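Local coordinates for protein carbohydrate kinase (Agrobacterium tumefaciens, PDB 2NWH) that probably transfers a phosphate group from ATP to a sugar or sugar-like substrate, like other pfkB-type carbohydrate kinases, at residues A[71-74]-A[75-79]; A[286-289]-A[290-293]; A[295-298]-A[299-302]. All coordinates share one frame; numbering follows the deposited sequence.

Interaction 1: A[71-74]-A[75-79]; sequences VAEA and ARQAG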
loop_
_atom_site.group_PDB
_atom_site.type_symbol
_atom_site.label_atom_id
_atom_site.label_comp_id
_atom_site.label_asym_id
_atom_site.label_seq_id
_atom_site.Cartn_x
_atom_site.Cartn_y
_atom_site.Cartn_z
ATOM N N VAL A 71 -1.793 13.500 -10.300
ATOM C CA VAL A 71 -1.333 12.758 -9.102
ATOM C C VAL A 71 -0.959 13.741 -7.987
ATOM O O VAL A 71 -1.343 13.578 -6.809
ATOM C CB VAL A 71 -0.108 11.856 -9.395
ATOM C CG1 VAL A 71 0.326 11.096 -8.078
ATOM C CG2 VAL A 71 -0.421 10.853 -10.462
ATOM N N ALA A 72 -0.155 14.721 -8.344
ATOM C CA ALA A 72 0.205 15.766 -7.397
ATOM C C ALA A 72 -1.041 16.407 -6.741
ATOM O O ALA A 72 -1.085 16.613 -5.520
ATOM C CB ALA A 72 1.071 16.814 -8.097
ATOM N N GLU A 73 -2.056 16.700 -7.538
ATOM C CA GLU A 73 -3.289 17.306 -7.010
ATOM C C GLU A 73 -4.027 16.386 -6.046
ATOM O O GLU A 73 -4.579 16.852 -5.018
ATOM C CB GLU A 73 -4.219 17.713 -8.147
ATOM C CG GLU A 73 -5.608 18.241 -7.694
ATOM C CD GLU A 73 -5.556 19.559 -6.897
ATOM O OE1 GLU A 73 -4.630 20.377 -7.116
ATOM O OE2 GLU A 73 -6.465 19.780 -6.065
ATOM N N ALA A 74 -4.086 15.095 -6.389
ATOM C CA ALA A 74 -4.731 14.105 -5.524
ATOM C C ALA A 74 -3.947 14.000 -4.202
ATOM O O ALA A 74 -4.554 13.811 -3.137
ATOM C CB ALA A 74 -4.796 12.748 -6.192
ATOM N N ALA A 75 -2.614 14.081 -4.282
ATOM C CA ALA A 75 -1.771 14.167 -3.071
ATOM C C ALA A 75 -2.204 15.368 -2.194
ATOM O O ALA A 75 -2.510 15.199 -1.009
ATOM C CB ALA A 75 -0.247 14.257 -3.441
ATOM N N ARG A 76 -2.230 16.562 -2.781
ATOM C CA ARG A 76 -2.617 17.767 -2.053
ATOM C C ARG A 76 -4.015 17.673 -1.472
ATOM O O ARG A 76 -4.225 18.113 -0.320
ATOM C CB ARG A 76 -2.457 18.994 -2.933
ATOM C CG ARG A 76 -0.994 19.250 -3.254
ATOM C CD ARG A 76 -0.840 20.604 -3.894
ATOM N NE ARG A 76 -1.634 20.700 -5.121
ATOM C CZ ARG A 76 -1.178 20.404 -6.337
ATOM N NH1 ARG A 76 0.064 19.972 -6.500
ATOM N NH2 ARG A 76 -1.958 20.563 -7.390
ATOM N N GLN A 77 -4.964 17.079 -2.216
ATOM C CA GLN A 77 -6.335 16.916 -1.719
ATOM C C GLN A 77 -6.403 16.071 -0.453
ATOM O O GLN A 77 -7.288 16.247 0.391
ATOM C CB GLN A 77 -7.215 16.318 -2.812
ATOM C CG GLN A 77 -7.448 17.294 -3.956
ATOM C CD GLN A 77 -8.345 18.445 -3.549
ATOM O OE1 GLN A 77 -9.504 18.236 -3.192
ATOM N NE2 GLN A 77 -7.816 19.666 -3.599
ATOM N N ALA A 78 -5.473 15.130 -0.332
ATOM C CA ALA A 78 -5.441 14.245 0.820
ATOM C C ALA A 78 -4.493 14.768 1.904
ATOM O O ALA A 78 -4.300 14.101 2.932
ATOM C CB ALA A 78 -5.036 12.872 0.390
ATOM N N GLY A 79 -3.907 15.940 1.689
ATOM C CA GLY A 79 -2.934 16.486 2.669
ATOM C C GLY A 79 -1.537 15.864 2.643
ATOM O O GLY A 79 -0.724 16.082 3.547
HETATM O O HOH W 1 -4.016 21.695 -4.117
#
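V71 opens the contact through its backbone: its carbonyl O accepts the N-H of A75 at 2.9 Å between V71 O and A75 N. The V71 side chain turns away from 75-79 and packs, buried, on F43 of helix 41-51. One residue on, A72 O takes the N-H of R76. The guanidinium of R76 folds back over this part of the chain. A72 O and the CA of E73 lie over one of its faces, both nearer the rim than the centre. The methyl of A72 meets R76 NH1 at 3.7 Å (CB to NH1).

E73 carries the polar side of the contact. Its CG lies anti to the backbone N (chi1 175°), and the chain bends at chi2, which brings the carboxylate over the next turn. There the two oxygens reach different side chains. OE1 forms a salt bridge with R76 NH2 at 2.7 Å. The carboxylate and guanidinium planes stand 72° apart, and NH2 comes to the anti side of OE1, tilted out of the carboxylate plane. Water 1 sits at the guanidinium edge, accepts from R76 NE and donates weakly to E73 OE1. The other oxygen, OE2, takes a weak bond from Q77 NE2.

These i to i+3 and i to i+4 pairs lie on the outer side of helix 66-77, the helix of a beta-alpha-beta unit between strands 55-63 and 81-87. On the side facing helix 41-51, A74 and A75 rest on F43 beside V71.

A74 O accepts from A78 N at 3.2 Å (N to O), a bent bond (137°) in the last turn. G79, at positive phi, ends the helix in a Schellman motif; one of its bonds runs 3.0 Å from G79 N to R76 O.

Interaction 2: A[286-289]-A[290-293]; sequences VQSS and FATS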
loop_
_atom_site.group_PDB
_atom_site.type_symbol
_atom_site.label_atom_id
_atom_site.label_comp_id
_atom_site.label_asym_id
_atom_site.label_seq_id
_atom_site.Cartn_x
_atom_site.Cartn_y
_atom_site.Cartn_z
ATOM N N VAL A 286 -14.704 -1.382 1.934
ATOM C CA VAL A 286 -15.398 -2.434 1.156
ATOM C C VAL A 286 -16.806 -2.712 1.687
ATOM O O VAL A 286 -17.451 -3.668 1.262
ATOM C CB VAL A 286 -14.578 -3.743 1.076
ATOM C CG1 VAL A 286 -13.253 -3.513 0.339
ATOM C CG2 VAL A 286 -14.344 -4.349 2.501
ATOM N N GLN A 287 -17.299 -1.852 2.573
ATOM C CA GLN A 287 -18.623 -2.110 3.181
ATOM C C GLN A 287 -19.819 -1.905 2.224
ATOM O O GLN A 287 -20.950 -2.355 2.522
ATOM C CB GLN A 287 -18.812 -1.280 4.459
ATOM C CG GLN A 287 -18.975 0.226 4.164
ATOM C CD GLN A 287 -19.274 1.004 5.432
ATOM O OE1 GLN A 287 -19.955 0.483 6.343
ATOM N NE2 GLN A 287 -18.781 2.253 5.514
ATOM N N SER A 288 -19.596 -1.215 1.099
ATOM C CA SER A 288 -20.600 -1.166 -0.010
ATOM C C SER A 288 -19.877 -1.121 -1.339
ATOM O O SER A 288 -18.681 -0.852 -1.370
ATOM C CB SER A 288 -21.583 0.030 0.123
ATOM O OG SER A 288 -21.020 1.275 -0.342
ATOM N N SER A 289 -20.593 -1.364 -2.425
ATOM C CA SER A 289 -20.084 -1.139 -3.784
ATOM C C SER A 289 -19.466 0.244 -3.981
ATOM O O SER A 289 -18.640 0.433 -4.874
ATOM C CB SER A 289 -21.208 -1.311 -4.818
ATOM O OG SER A 289 -21.571 -2.671 -4.846
ATOM N N PHE A 290 -19.879 1.201 -3.163
ATOM C CA PHE A 290 -19.507 2.604 -3.386
ATOM C C PHE A 290 -18.468 3.096 -2.362
ATOM O O PHE A 290 -18.036 4.255 -2.414
ATOM C CB PHE A 290 -20.781 3.449 -3.387
ATOM C CG PHE A 290 -21.842 2.878 -4.281
ATOM C CD1 PHE A 290 -21.712 2.944 -5.669
ATOM C CD2 PHE A 290 -22.911 2.165 -3.744
ATOM C CE1 PHE A 290 -22.705 2.363 -6.516
ATOM C CE2 PHE A 290 -23.897 1.572 -4.604
ATOM C CZ PHE A 290 -23.776 1.665 -5.948
ATOM N N ALA A 291 -18.127 2.215 -1.416
ATOM C CA ALA A 291 -17.161 2.540 -0.369
ATOM C C ALA A 291 -15.782 2.711 -0.980
ATOM O O ALA A 291 -15.403 2.014 -1.944
ATOM C CB ALA A 291 -17.143 1.465 0.697
ATOM N N THR A 292 -15.018 3.646 -0.432
ATOM C CA THR A 292 -13.646 3.825 -0.907
ATOM C C THR A 292 -12.749 4.268 0.250
ATOM O O THR A 292 -13.259 4.638 1.325
ATOM C CB THR A 292 -13.510 4.873 -2.081
ATOM O OG1 THR A 292 -13.745 6.198 -1.595
ATOM C CG2 THR A 292 -14.482 4.602 -3.302
ATOM N N SER A 293 -11.429 4.327 -0.006
ATOM C CA SER A 293 -10.496 4.771 1.040
ATOM C C SER A 293 -10.721 6.275 1.340
ATOM O O SER A 293 -10.241 6.763 2.397
ATOM C CB SER A 293 -9.055 4.554 0.580
ATOM O OG SER A 293 -8.924 5.244 -0.625
HETATM O O HOH W 2 -16.246 -0.967 -2.515
HETATM O O HOH W 3 -16.341 1.804 -4.652
#
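The carbonyl O of S288 is approached by two donors. Water 2 comes to 2.7 Å (water O to S288 O), though this water has more acceptors near it than protons to give. The N-H of A291 is the second donor, 3.1 Å from A291 N to S288 O. It bonds fairly straight at its own hydrogen but comes from above the carbonyl plane, not on a lone pair. This bond closes a type I beta turn from S288 to A291.

The S288 side chain works inside the same turn. Its OG sits between the backbone N and the carbonyl carbon (chi1 80°), which directs it forward over the turn. There it accepts the N-H of F290, 3.0 Å from F290 N to S288 OG. A serine side chain bonded to the N-H two residues later forms an ST turn, here laid over the beta turn.

S289 and F290 occupy the corner. The CB of S289 stands over the centre of one face of the F290 ring, 3.9 Å from the ring centroid. This is a CH-pi contact, 10° off the ring normal. The methyl of A291 points back toward 286-289 and packs near S288 O and Q287 CG.

Water 3 donates to S289 O and A291 O, tying the corner to its exit. The loop follows helix 271-286, with the side chain of V286 about 5 Å from a bound sodium ion. S288 binds the N-H groups of F290 and A291, so the turn is set mainly by polar bonds, consistent with its exposed place.

Interaction 3: A[295-298]-A[299-302]; sequences DLSK and DSVE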
loop_
_atom_site.group_PDB
_atom_site.type_symbol
_atom_site.label_atom_id
_atom_site.label_comp_id
_atom_site.label_asym_id
_atom_site.label_seq_id
_atom_site.Cartn_x
_atom_site.Cartn_y
_atom_site.Cartn_z
ATOM N N ASP A 295 -13.326 7.352 2.427
ATOM C CA ASP A 295 -14.142 7.257 3.699
ATOM C C ASP A 295 -13.330 7.026 4.993
ATOM O O ASP A 295 -13.882 7.084 6.094
ATOM C CB ASP A 295 -15.156 6.153 3.514
ATOM C CG ASP A 295 -16.174 6.503 2.453
ATOM O OD1 ASP A 295 -16.612 7.680 2.384
ATOM O OD2 ASP A 295 -16.499 5.598 1.675
ATOM N N LEU A 296 -12.023 6.782 4.854
ATOM C CA LEU A 296 -11.125 6.611 6.003
ATOM C C LEU A 296 -10.836 7.899 6.736
ATOM O O LEU A 296 -10.501 8.918 6.126
ATOM C CB LEU A 296 -9.774 5.926 5.666
ATOM C CG LEU A 296 -9.790 4.525 5.125
ATOM C CD1 LEU A 296 -8.391 4.150 4.624
ATOM C CD2 LEU A 296 -10.173 3.589 6.284
ATOM N N SER A 297 -10.979 7.819 8.067
ATOM C CA SER A 297 -10.634 8.912 8.981
ATOM C C SER A 297 -10.495 8.270 10.355
ATOM O O SER A 297 -10.910 7.118 10.553
ATOM C CB SER A 297 -11.746 9.983 9.005
ATOM O OG SER A 297 -12.927 9.476 9.598
ATOM N N LYS A 298 -9.912 8.983 11.320
ATOM C CA LYS A 298 -9.840 8.425 12.683
ATOM C C LYS A 298 -11.255 8.173 13.141
ATOM O O LYS A 298 -11.537 7.179 13.781
ATOM C CB LYS A 298 -9.213 9.441 13.642
ATOM C CG LYS A 298 -7.722 9.574 13.471
ATOM C CD LYS A 298 -7.152 10.495 14.558
ATOM C CE LYS A 298 -7.073 9.762 15.880
ATOM N NZ LYS A 298 -6.311 10.555 16.910
ATOM N N ASP A 299 -12.155 9.088 12.834
ATOM C CA ASP A 299 -13.526 8.890 13.315
ATOM C C ASP A 299 -14.252 7.696 12.685
ATOM O O ASP A 299 -15.014 6.994 13.377
ATOM C CB ASP A 299 -14.329 10.171 13.210
ATOM C CG ASP A 299 -13.828 11.251 14.171
ATOM O OD1 ASP A 299 -13.003 10.999 15.107
ATOM O OD2 ASP A 299 -14.298 12.358 13.984
ATOM N N SER A 300 -14.058 7.458 11.387
ATOM C CA SER A 300 -14.764 6.344 10.780
ATOM C C SER A 300 -14.177 5.007 11.247
ATOM O O SER A 300 -14.894 4.014 11.405
ATOM C CB SER A 300 -14.813 6.454 9.261
ATOM O OG SER A 300 -13.528 6.283 8.679
ATOM N N VAL A 301 -12.872 4.980 11.484
ATOM C CA VAL A 301 -12.250 3.777 11.975
ATOM C C VAL A 301 -12.814 3.495 13.373
ATOM O O VAL A 301 -13.225 2.384 13.666
ATOM C CB VAL A 301 -10.669 3.865 11.990
ATOM C CG1 VAL A 301 -10.082 2.735 12.866
ATOM C CG2 VAL A 301 -10.093 3.781 10.536
ATOM N N GLU A 302 -12.805 4.511 14.232
ATOM C CA GLU A 302 -13.443 4.466 15.547
ATOM C C GLU A 302 -14.869 3.900 15.467
ATOM O O GLU A 302 -15.243 3.054 16.280
ATOM C CB GLU A 302 -13.437 5.890 16.130
ATOM C CG GLU A 302 -13.897 6.072 17.572
ATOM C CD GLU A 302 -13.999 7.588 17.965
ATOM O OE1 GLU A 302 -14.574 8.395 17.170
ATOM O OE2 GLU A 302 -13.515 7.960 19.051
#
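D299 follows the N-cap residue S297 by two positions, in the first turn of helix 298-305, where a capping box starts the helix. Its CB lies near S297 OG, 3.9 Å between the two atoms.

S300 is the other half of the box. Its backbone N-H goes to S297 OG, 2.9 Å from S300 N to S297 OG, with an N-H...O angle of 157°. The return bond, S297 N to S300 OG, is weak and bent. As a donor the S300 hydroxyl makes a shorter bond. It reaches D295 O at 2.7 Å (OG to O), in the carbonyl plane and on a lone pair. Chi1 of 68° puts OG between the backbone N and the carbonyl carbon, turned back toward the incoming loop. S300 OG thus meets two backbone groups, donating to D295 O and weakly accepting from S297 N.

V301 gives its N-H to S297 O, the first i to i+4 bond of the helix, starting from the N-cap residue. Its side chain is buried and also meets Q277 of helix 271-286, where L296 packs on A281. L296 and V301 touch each other loosely, 4.3 Å from L296 CD2 to V301 CG2.

E302 continues the helix with its N-H on K298 O. Its CB passes 3.3 Å from that same oxygen, K298 O.

Interactions 2 and 3 follow each other from the loop after helix 271-286 into helix 298-305, while interaction 1 lies apart on helix 66-77, its centre about 20 Å from that of interaction 2. Interaction 2 is a surface contact with no buried residue. Interactions 1 and 3 are partly buried, each with two buried residues. Interaction 1 ends a helix and adds a salt bridge on its outer side. Interactions 2 and 3 both use serine hydroxyls on backbone N-H groups, in a turn and at a helix start. T292 N binds D295 OD2, joining the loop just after the turn to D295, whose carbonyl receives the S300 hydroxyl. S293 touches helix 41-51, on which 71-79 also packs.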